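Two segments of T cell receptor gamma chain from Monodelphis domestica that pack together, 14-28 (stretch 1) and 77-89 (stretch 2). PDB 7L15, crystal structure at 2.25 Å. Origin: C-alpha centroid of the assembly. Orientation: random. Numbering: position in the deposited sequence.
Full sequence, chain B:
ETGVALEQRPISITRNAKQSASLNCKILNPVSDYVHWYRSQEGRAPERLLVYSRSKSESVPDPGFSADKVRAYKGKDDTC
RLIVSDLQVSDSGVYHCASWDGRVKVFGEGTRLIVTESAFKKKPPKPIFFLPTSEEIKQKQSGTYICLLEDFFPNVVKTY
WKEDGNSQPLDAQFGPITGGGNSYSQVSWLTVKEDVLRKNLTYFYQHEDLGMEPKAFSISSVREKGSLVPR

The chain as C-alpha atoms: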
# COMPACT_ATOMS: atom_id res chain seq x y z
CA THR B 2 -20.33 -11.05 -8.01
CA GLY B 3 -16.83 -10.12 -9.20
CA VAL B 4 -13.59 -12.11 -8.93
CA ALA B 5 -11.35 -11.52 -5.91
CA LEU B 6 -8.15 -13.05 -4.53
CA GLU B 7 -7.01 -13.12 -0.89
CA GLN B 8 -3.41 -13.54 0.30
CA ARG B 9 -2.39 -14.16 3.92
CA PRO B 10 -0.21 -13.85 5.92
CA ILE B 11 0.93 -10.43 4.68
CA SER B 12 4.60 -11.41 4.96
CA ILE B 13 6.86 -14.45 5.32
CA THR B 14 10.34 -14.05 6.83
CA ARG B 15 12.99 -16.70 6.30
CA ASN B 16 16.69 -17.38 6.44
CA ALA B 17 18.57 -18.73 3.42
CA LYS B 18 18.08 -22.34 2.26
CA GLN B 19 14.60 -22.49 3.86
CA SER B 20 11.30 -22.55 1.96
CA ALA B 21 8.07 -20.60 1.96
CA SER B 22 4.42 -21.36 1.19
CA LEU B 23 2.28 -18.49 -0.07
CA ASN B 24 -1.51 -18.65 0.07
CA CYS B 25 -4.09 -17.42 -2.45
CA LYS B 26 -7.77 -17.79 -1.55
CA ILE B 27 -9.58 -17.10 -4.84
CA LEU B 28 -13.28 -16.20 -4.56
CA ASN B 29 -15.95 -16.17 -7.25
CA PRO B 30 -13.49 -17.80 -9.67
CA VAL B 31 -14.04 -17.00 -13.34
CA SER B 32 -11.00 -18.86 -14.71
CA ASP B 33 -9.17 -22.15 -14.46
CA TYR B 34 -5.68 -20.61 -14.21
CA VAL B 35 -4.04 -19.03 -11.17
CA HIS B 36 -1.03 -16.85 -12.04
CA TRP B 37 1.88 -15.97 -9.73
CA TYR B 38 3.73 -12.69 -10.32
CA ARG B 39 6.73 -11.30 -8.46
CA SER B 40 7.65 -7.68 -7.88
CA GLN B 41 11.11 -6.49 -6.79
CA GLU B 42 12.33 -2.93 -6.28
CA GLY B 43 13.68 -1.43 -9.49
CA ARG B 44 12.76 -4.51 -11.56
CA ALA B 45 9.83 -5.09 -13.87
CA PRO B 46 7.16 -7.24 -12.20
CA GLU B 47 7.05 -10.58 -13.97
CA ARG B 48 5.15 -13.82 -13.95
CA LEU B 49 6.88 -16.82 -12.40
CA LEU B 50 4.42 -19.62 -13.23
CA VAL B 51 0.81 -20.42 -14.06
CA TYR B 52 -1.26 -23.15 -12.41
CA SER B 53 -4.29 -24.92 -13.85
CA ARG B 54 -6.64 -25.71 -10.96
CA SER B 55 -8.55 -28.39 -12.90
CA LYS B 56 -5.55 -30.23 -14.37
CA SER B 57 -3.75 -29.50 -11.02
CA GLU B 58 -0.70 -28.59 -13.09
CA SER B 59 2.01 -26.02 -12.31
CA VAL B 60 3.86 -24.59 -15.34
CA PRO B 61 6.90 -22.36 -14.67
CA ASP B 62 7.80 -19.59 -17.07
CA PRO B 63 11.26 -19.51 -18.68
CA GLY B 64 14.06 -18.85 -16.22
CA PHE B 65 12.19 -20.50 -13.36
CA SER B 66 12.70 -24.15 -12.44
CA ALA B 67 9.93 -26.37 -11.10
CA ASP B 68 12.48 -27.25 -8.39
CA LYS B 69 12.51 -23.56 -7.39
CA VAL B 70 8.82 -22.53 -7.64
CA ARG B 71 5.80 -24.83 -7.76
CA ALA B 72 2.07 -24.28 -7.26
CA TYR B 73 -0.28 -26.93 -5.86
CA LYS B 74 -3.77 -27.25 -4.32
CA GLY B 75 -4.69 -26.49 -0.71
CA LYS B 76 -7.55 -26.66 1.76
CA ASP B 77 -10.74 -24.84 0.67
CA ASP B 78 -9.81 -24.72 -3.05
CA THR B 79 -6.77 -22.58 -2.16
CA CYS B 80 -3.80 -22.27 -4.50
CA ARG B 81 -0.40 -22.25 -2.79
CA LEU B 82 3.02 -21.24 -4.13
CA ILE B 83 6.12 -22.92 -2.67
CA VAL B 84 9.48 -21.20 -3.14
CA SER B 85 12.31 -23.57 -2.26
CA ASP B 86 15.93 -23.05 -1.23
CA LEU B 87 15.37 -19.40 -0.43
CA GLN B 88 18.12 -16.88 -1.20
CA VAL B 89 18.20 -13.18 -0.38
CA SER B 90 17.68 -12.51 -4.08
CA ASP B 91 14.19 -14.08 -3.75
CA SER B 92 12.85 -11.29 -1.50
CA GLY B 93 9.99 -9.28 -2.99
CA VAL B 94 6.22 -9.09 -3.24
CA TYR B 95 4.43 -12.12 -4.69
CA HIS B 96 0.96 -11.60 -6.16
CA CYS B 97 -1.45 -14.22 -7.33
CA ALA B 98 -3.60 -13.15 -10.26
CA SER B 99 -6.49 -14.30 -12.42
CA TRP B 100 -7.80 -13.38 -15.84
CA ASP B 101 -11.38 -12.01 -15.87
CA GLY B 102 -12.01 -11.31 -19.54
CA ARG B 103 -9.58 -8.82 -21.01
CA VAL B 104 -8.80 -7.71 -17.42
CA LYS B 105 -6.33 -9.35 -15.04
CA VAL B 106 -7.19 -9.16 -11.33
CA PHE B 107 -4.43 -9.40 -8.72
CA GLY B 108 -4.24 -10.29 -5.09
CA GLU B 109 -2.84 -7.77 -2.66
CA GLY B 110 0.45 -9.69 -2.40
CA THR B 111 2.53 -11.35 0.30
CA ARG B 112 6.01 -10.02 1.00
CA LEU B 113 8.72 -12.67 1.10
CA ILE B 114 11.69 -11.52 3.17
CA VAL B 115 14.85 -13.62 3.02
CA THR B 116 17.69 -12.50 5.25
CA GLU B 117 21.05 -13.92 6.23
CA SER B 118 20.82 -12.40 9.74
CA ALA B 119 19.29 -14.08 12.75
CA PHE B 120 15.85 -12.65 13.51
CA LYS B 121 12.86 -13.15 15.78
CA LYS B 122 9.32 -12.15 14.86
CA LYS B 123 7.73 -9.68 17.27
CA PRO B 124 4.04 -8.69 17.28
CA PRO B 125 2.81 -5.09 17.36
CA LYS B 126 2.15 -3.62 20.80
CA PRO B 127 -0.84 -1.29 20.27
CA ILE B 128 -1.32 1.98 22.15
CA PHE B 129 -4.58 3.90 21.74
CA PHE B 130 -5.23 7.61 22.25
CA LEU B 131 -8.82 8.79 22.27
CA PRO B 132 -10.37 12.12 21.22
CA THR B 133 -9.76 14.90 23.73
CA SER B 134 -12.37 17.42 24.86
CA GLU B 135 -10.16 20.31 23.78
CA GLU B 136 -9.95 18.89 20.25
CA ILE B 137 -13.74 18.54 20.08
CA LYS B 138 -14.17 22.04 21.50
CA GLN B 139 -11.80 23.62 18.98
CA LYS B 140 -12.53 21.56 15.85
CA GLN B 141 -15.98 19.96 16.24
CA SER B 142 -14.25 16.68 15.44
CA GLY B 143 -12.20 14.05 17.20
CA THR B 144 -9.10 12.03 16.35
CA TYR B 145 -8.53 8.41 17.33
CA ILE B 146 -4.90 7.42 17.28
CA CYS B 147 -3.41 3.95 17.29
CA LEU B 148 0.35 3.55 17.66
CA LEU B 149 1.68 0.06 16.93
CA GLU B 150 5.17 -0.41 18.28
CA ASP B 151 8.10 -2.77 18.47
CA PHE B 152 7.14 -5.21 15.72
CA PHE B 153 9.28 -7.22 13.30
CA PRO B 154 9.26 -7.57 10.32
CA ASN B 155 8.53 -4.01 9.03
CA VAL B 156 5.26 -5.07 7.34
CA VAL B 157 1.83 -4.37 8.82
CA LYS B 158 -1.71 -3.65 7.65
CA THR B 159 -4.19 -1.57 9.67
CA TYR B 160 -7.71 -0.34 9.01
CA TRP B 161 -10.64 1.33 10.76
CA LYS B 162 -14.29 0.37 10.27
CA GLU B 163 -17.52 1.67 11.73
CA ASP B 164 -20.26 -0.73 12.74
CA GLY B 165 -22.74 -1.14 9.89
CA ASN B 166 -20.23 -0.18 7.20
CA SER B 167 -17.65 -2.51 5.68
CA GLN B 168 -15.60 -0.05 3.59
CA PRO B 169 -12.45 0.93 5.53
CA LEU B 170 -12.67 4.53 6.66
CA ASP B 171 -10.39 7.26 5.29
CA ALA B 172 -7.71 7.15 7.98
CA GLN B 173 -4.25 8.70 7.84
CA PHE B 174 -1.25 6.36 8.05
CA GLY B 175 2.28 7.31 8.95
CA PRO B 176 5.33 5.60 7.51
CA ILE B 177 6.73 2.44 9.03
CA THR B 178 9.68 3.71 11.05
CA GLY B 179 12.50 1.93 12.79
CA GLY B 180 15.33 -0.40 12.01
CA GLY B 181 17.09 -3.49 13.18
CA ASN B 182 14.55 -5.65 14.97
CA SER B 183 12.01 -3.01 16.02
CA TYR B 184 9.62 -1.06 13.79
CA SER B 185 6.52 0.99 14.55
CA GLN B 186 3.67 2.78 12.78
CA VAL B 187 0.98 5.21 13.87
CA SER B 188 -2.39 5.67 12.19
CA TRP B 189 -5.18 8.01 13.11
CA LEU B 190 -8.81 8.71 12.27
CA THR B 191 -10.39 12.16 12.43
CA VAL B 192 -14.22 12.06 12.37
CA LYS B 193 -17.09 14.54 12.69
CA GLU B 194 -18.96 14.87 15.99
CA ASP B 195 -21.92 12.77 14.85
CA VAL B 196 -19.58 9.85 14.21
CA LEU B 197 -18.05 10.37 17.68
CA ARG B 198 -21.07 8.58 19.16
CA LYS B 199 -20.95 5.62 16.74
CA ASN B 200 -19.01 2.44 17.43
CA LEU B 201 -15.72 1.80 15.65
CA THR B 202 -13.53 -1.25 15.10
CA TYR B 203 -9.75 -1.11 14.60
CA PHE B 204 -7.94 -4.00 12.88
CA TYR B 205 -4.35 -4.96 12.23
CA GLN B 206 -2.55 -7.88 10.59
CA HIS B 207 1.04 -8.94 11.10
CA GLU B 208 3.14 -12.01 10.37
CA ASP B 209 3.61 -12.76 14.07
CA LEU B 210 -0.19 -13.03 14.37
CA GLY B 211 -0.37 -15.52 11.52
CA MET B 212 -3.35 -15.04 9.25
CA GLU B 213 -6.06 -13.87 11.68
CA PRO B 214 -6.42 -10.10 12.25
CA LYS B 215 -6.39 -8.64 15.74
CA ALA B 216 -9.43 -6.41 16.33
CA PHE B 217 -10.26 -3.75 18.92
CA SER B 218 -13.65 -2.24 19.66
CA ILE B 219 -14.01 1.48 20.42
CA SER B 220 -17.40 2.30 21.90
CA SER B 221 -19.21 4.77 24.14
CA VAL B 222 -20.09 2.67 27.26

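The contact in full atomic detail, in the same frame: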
# COMPACT_ATOMS: atom_id res chain seq x y z
N THR B 14 8.93 -14.32 6.60
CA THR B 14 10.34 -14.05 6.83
C THR B 14 11.09 -15.36 6.97
O THR B 14 10.63 -16.28 7.65
CB THR B 14 10.56 -13.19 8.09
OG1 THR B 14 9.80 -11.99 7.99
CG2 THR B 14 12.03 -12.80 8.22
N ARG B 15 12.24 -15.45 6.31
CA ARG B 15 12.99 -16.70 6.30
C ARG B 15 14.47 -16.38 6.30
O ARG B 15 14.89 -15.28 5.93
CB ARG B 15 12.64 -17.55 5.08
CG ARG B 15 11.21 -18.06 5.05
CD ARG B 15 11.01 -19.22 6.04
NE ARG B 15 9.65 -19.73 5.98
CZ ARG B 15 8.69 -19.40 6.83
NH1 ARG B 15 8.95 -18.56 7.82
NH2 ARG B 15 7.48 -19.92 6.70
N ASN B 16 15.26 -17.38 6.69
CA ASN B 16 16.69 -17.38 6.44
C ASN B 16 16.97 -18.16 5.16
O ASN B 16 16.09 -18.83 4.61
CB ASN B 16 17.46 -17.98 7.62
CG ASN B 16 17.40 -17.09 8.86
OD1 ASN B 16 16.86 -17.48 9.90
ND2 ASN B 16 17.95 -15.88 8.74
N ALA B 17 18.21 -18.07 4.67
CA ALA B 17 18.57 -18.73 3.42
C ALA B 17 18.41 -20.24 3.55
O ALA B 17 18.45 -20.81 4.64
CB ALA B 17 20.00 -18.40 3.03
N LYS B 18 18.19 -20.89 2.41
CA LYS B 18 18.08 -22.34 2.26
C LYS B 18 16.76 -22.88 2.81
O LYS B 18 16.50 -24.09 2.67
CB LYS B 18 19.26 -23.09 2.90
CG LYS B 18 20.63 -22.46 2.59
CD LYS B 18 21.82 -23.38 2.92
CE LYS B 18 23.15 -22.63 2.79
NZ LYS B 18 24.09 -23.25 1.81
N GLN B 19 15.91 -22.05 3.40
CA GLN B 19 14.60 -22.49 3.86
C GLN B 19 13.61 -22.42 2.69
O GLN B 19 13.99 -22.24 1.53
CB GLN B 19 14.16 -21.66 5.07
CG GLN B 19 15.19 -21.68 6.19
CD GLN B 19 14.80 -20.90 7.44
OE1 GLN B 19 14.00 -19.96 7.39
NE2 GLN B 19 15.37 -21.30 8.58
N SER B 20 12.33 -22.58 2.98
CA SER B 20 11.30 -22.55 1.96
C SER B 20 10.12 -21.74 2.48
O SER B 20 10.07 -21.36 3.65
CB SER B 20 10.84 -23.95 1.57
OG SER B 20 10.03 -24.48 2.60
N ALA B 21 9.16 -21.48 1.60
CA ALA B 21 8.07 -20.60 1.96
C ALA B 21 6.84 -20.97 1.16
O ALA B 21 6.94 -21.16 -0.06
CB ALA B 21 8.45 -19.13 1.71
N SER B 22 5.69 -21.05 1.83
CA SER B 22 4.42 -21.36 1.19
C SER B 22 3.54 -20.13 1.23
O SER B 22 3.24 -19.60 2.31
CB SER B 22 3.72 -22.53 1.89
OG SER B 22 4.59 -23.64 2.00
N LEU B 23 3.10 -19.68 0.06
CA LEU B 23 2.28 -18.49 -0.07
C LEU B 23 0.87 -18.91 -0.42
O LEU B 23 0.68 -19.80 -1.25
CB LEU B 23 2.85 -17.54 -1.13
CG LEU B 23 4.11 -16.78 -0.71
CD1 LEU B 23 5.34 -17.57 -1.00
CD2 LEU B 23 4.16 -15.45 -1.40
N ASN B 24 -0.11 -18.27 0.21
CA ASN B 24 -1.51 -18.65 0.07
C ASN B 24 -2.26 -17.68 -0.83
O ASN B 24 -2.02 -16.47 -0.79
CB ASN B 24 -2.19 -18.69 1.44
CG ASN B 24 -1.54 -19.69 2.39
OD1 ASN B 24 -0.96 -20.69 1.96
ND2 ASN B 24 -1.66 -19.43 3.68
N CYS B 25 -3.17 -18.21 -1.62
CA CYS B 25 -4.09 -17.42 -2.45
C CYS B 25 -5.47 -18.05 -2.34
O CYS B 25 -5.72 -19.11 -2.92
CB CYS B 25 -3.62 -17.37 -3.90
SG CYS B 25 -4.59 -16.31 -5.02
N LYS B 26 -6.36 -17.42 -1.57
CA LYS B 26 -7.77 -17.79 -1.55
C LYS B 26 -8.48 -17.01 -2.65
O LYS B 26 -8.62 -15.78 -2.56
CB LYS B 26 -8.39 -17.53 -0.18
N ILE B 27 -8.91 -17.71 -3.70
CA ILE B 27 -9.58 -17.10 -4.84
C ILE B 27 -11.08 -17.30 -4.69
O ILE B 27 -11.55 -18.42 -4.50
CB ILE B 27 -9.06 -17.68 -6.16
CG1 ILE B 27 -10.01 -17.35 -7.31
CG2 ILE B 27 -8.83 -19.19 -6.04
CD1 ILE B 27 -10.14 -15.87 -7.59
N LEU B 28 -11.84 -16.20 -4.78
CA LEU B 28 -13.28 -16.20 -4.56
C LEU B 28 -14.00 -15.75 -5.82
O LEU B 28 -13.50 -14.90 -6.57
CB LEU B 28 -13.66 -15.28 -3.39
CG LEU B 28 -13.00 -15.56 -2.04
CD1 LEU B 28 -11.84 -14.60 -1.78
CD2 LEU B 28 -14.03 -15.52 -0.92
N ASP B 77 -9.72 -25.82 1.06
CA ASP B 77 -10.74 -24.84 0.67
C ASP B 77 -10.47 -24.25 -0.72
O ASP B 77 -10.64 -23.05 -0.95
CB ASP B 77 -10.90 -23.73 1.71
N ASP B 78 -10.05 -25.11 -1.66
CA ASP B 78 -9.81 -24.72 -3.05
C ASP B 78 -8.79 -23.58 -3.15
O ASP B 78 -8.88 -22.71 -4.02
CB ASP B 78 -11.11 -24.36 -3.76
N THR B 79 -7.81 -23.60 -2.24
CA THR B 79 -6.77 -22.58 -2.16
C THR B 79 -5.56 -22.99 -2.99
O THR B 79 -5.09 -24.12 -2.88
CB THR B 79 -6.36 -22.38 -0.71
OG1 THR B 79 -7.36 -21.61 -0.04
CG2 THR B 79 -5.02 -21.66 -0.61
N CYS B 80 -5.07 -22.07 -3.81
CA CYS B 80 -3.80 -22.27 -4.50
C CYS B 80 -2.65 -21.77 -3.64
O CYS B 80 -2.74 -20.70 -3.03
CB CYS B 80 -3.80 -21.56 -5.86
SG CYS B 80 -2.36 -22.00 -6.88
N ARG B 81 -1.57 -22.55 -3.60
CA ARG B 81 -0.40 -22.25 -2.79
C ARG B 81 0.85 -22.28 -3.66
O ARG B 81 1.00 -23.16 -4.51
CB ARG B 81 -0.25 -23.25 -1.62
CG ARG B 81 -1.33 -23.14 -0.54
CD ARG B 81 -1.11 -24.13 0.60
NE ARG B 81 -0.07 -23.70 1.54
CZ ARG B 81 -0.29 -23.34 2.80
NH1 ARG B 81 0.72 -22.96 3.57
NH2 ARG B 81 -1.52 -23.36 3.29
N LEU B 82 1.74 -21.32 -3.44
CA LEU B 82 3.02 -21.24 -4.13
C LEU B 82 4.14 -21.58 -3.14
O LEU B 82 4.25 -20.94 -2.09
CB LEU B 82 3.25 -19.85 -4.72
CG LEU B 82 4.64 -19.54 -5.28
CD1 LEU B 82 4.90 -20.34 -6.55
CD2 LEU B 82 4.84 -18.05 -5.52
N ILE B 83 4.96 -22.56 -3.48
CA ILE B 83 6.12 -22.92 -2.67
C ILE B 83 7.37 -22.44 -3.38
O ILE B 83 7.57 -22.74 -4.56
CB ILE B 83 6.19 -24.43 -2.40
CG1 ILE B 83 5.02 -24.86 -1.52
CG2 ILE B 83 7.52 -24.77 -1.74
CD1 ILE B 83 5.21 -26.22 -0.88
N VAL B 84 8.20 -21.69 -2.65
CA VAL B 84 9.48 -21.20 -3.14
C VAL B 84 10.55 -21.90 -2.32
O VAL B 84 10.65 -21.68 -1.10
CB VAL B 84 9.57 -19.67 -3.04
CG1 VAL B 84 10.85 -19.16 -3.69
CG2 VAL B 84 8.37 -19.06 -3.71
N SER B 85 11.33 -22.75 -2.96
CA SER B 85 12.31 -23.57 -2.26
C SER B 85 13.66 -22.89 -2.21
O SER B 85 13.94 -21.93 -2.95
CB SER B 85 12.45 -24.95 -2.93
OG SER B 85 11.19 -25.55 -3.16
N ASP B 86 14.52 -23.40 -1.32
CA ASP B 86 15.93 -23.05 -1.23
C ASP B 86 16.12 -21.54 -1.32
O ASP B 86 16.84 -21.01 -2.17
CB ASP B 86 16.75 -23.78 -2.30
CG ASP B 86 18.26 -23.53 -2.16
OD1 ASP B 86 18.80 -23.79 -1.07
OD2 ASP B 86 18.89 -23.08 -3.14
N LEU B 87 15.43 -20.85 -0.41
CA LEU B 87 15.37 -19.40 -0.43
C LEU B 87 16.77 -18.79 -0.40
O LEU B 87 17.66 -19.26 0.31
CB LEU B 87 14.55 -18.92 0.76
CG LEU B 87 13.08 -19.28 0.55
CD1 LEU B 87 12.26 -19.02 1.79
CD2 LEU B 87 12.51 -18.52 -0.66
N GLN B 88 16.95 -17.74 -1.21
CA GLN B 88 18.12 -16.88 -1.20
C GLN B 88 17.66 -15.44 -1.03
O GLN B 88 16.49 -15.12 -1.28
CB GLN B 88 18.93 -17.01 -2.49
CG GLN B 88 19.26 -18.47 -2.88
CD GLN B 88 20.15 -19.15 -1.86
OE1 GLN B 88 21.02 -18.52 -1.25
NE2 GLN B 88 19.93 -20.45 -1.65
N VAL B 89 18.57 -14.57 -0.59
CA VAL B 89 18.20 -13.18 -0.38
C VAL B 89 17.62 -12.60 -1.65
O VAL B 89 16.65 -11.83 -1.61
CB VAL B 89 19.41 -12.36 0.13
CG1 VAL B 89 19.84 -12.85 1.50
CG2 VAL B 89 20.58 -12.46 -0.86

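What joins the two strands along their length? They run antiparallel, and the register pairs Ala21 with Val84, Leu23 with Leu82 and Cys25 with Cys80, each pair exchanging backbone hydrogen bonds in both directions. Leu23 N gives to Leu82 O at 2.7 Å, and Leu82 N returns to Leu23 O at 2.9 Å. Val84 N reaches Ala21 O at 2.9 Å, while the reverse bond, from Ala21 N to Val84 O at 3.1 Å, is bent and weak. At the cysteine pair, Cys25 N meets Cys80 O at 2.9 Å and Cys80 N meets Cys25 O at 3.2 Å. Some carbonyls also receive a CA-H contact, as Leu23 O does from Arg81 CA at 3.1 Å.

How does the pairing continue once the regular strands give out? A type II turn from Asn16 to Gln19 reverses the chain beside Leu87, whose backbone is satisfied on both counts: Lys18 N donates to Leu87 O at 2.7 Å, and Leu87 N donates to Gln19 O at 2.8 Å, both nearly straight. Asp86 N also lies 3.1 Å from Gln19 O, but its angle is too poor for a bond. The turn is braced from within, for Gln19 OE1 accepts from Asn16 N at 3.0 Å. In the other stretch, Gln88 NE2 donates to both Asp86 O and Asp86 OD2, each at 3.2 Å.

What is buried? Ala21, Leu23, Cys25, Cys80, Leu82 and Val84 put their side chains on one face of the sheet, and all six are buried, as suits their largely apolar character. Leu23 CB lies 4.3 Å from Leu82 CB, and Leu23 CD1 the same distance from Val84 CG2. Leu87 gives the largest area to the contact: its CD1 sits 3.8 Å from Ala21 CB, where the alanine is small, and 3.6 Å from Arg15 CG, part of that arginine's aliphatic stem.

Where do the polar side chains go? Ser22, Asn24 and Arg81 occupy the other, partly exposed face, where polar groups can meet solvent; the apolar Ile83 shares that face, its CG1 3.8 Å from Ser22 OG. The Arg81 guanidinium has Asn24 OD1 over one face and Ser22 CB, 3.5 Å from Arg81 NH1, near its edge; no hydrogen bond links Asn24 to Arg81, while Asn24 ND2 is satisfied elsewhere in the structure. Arg15 turns its charged end away from the second stretch and bonds within its own: Arg15 NE donates to Ser20 O at 2.9 Å and Arg15 NH1 to Thr14 O at 2.8 Å.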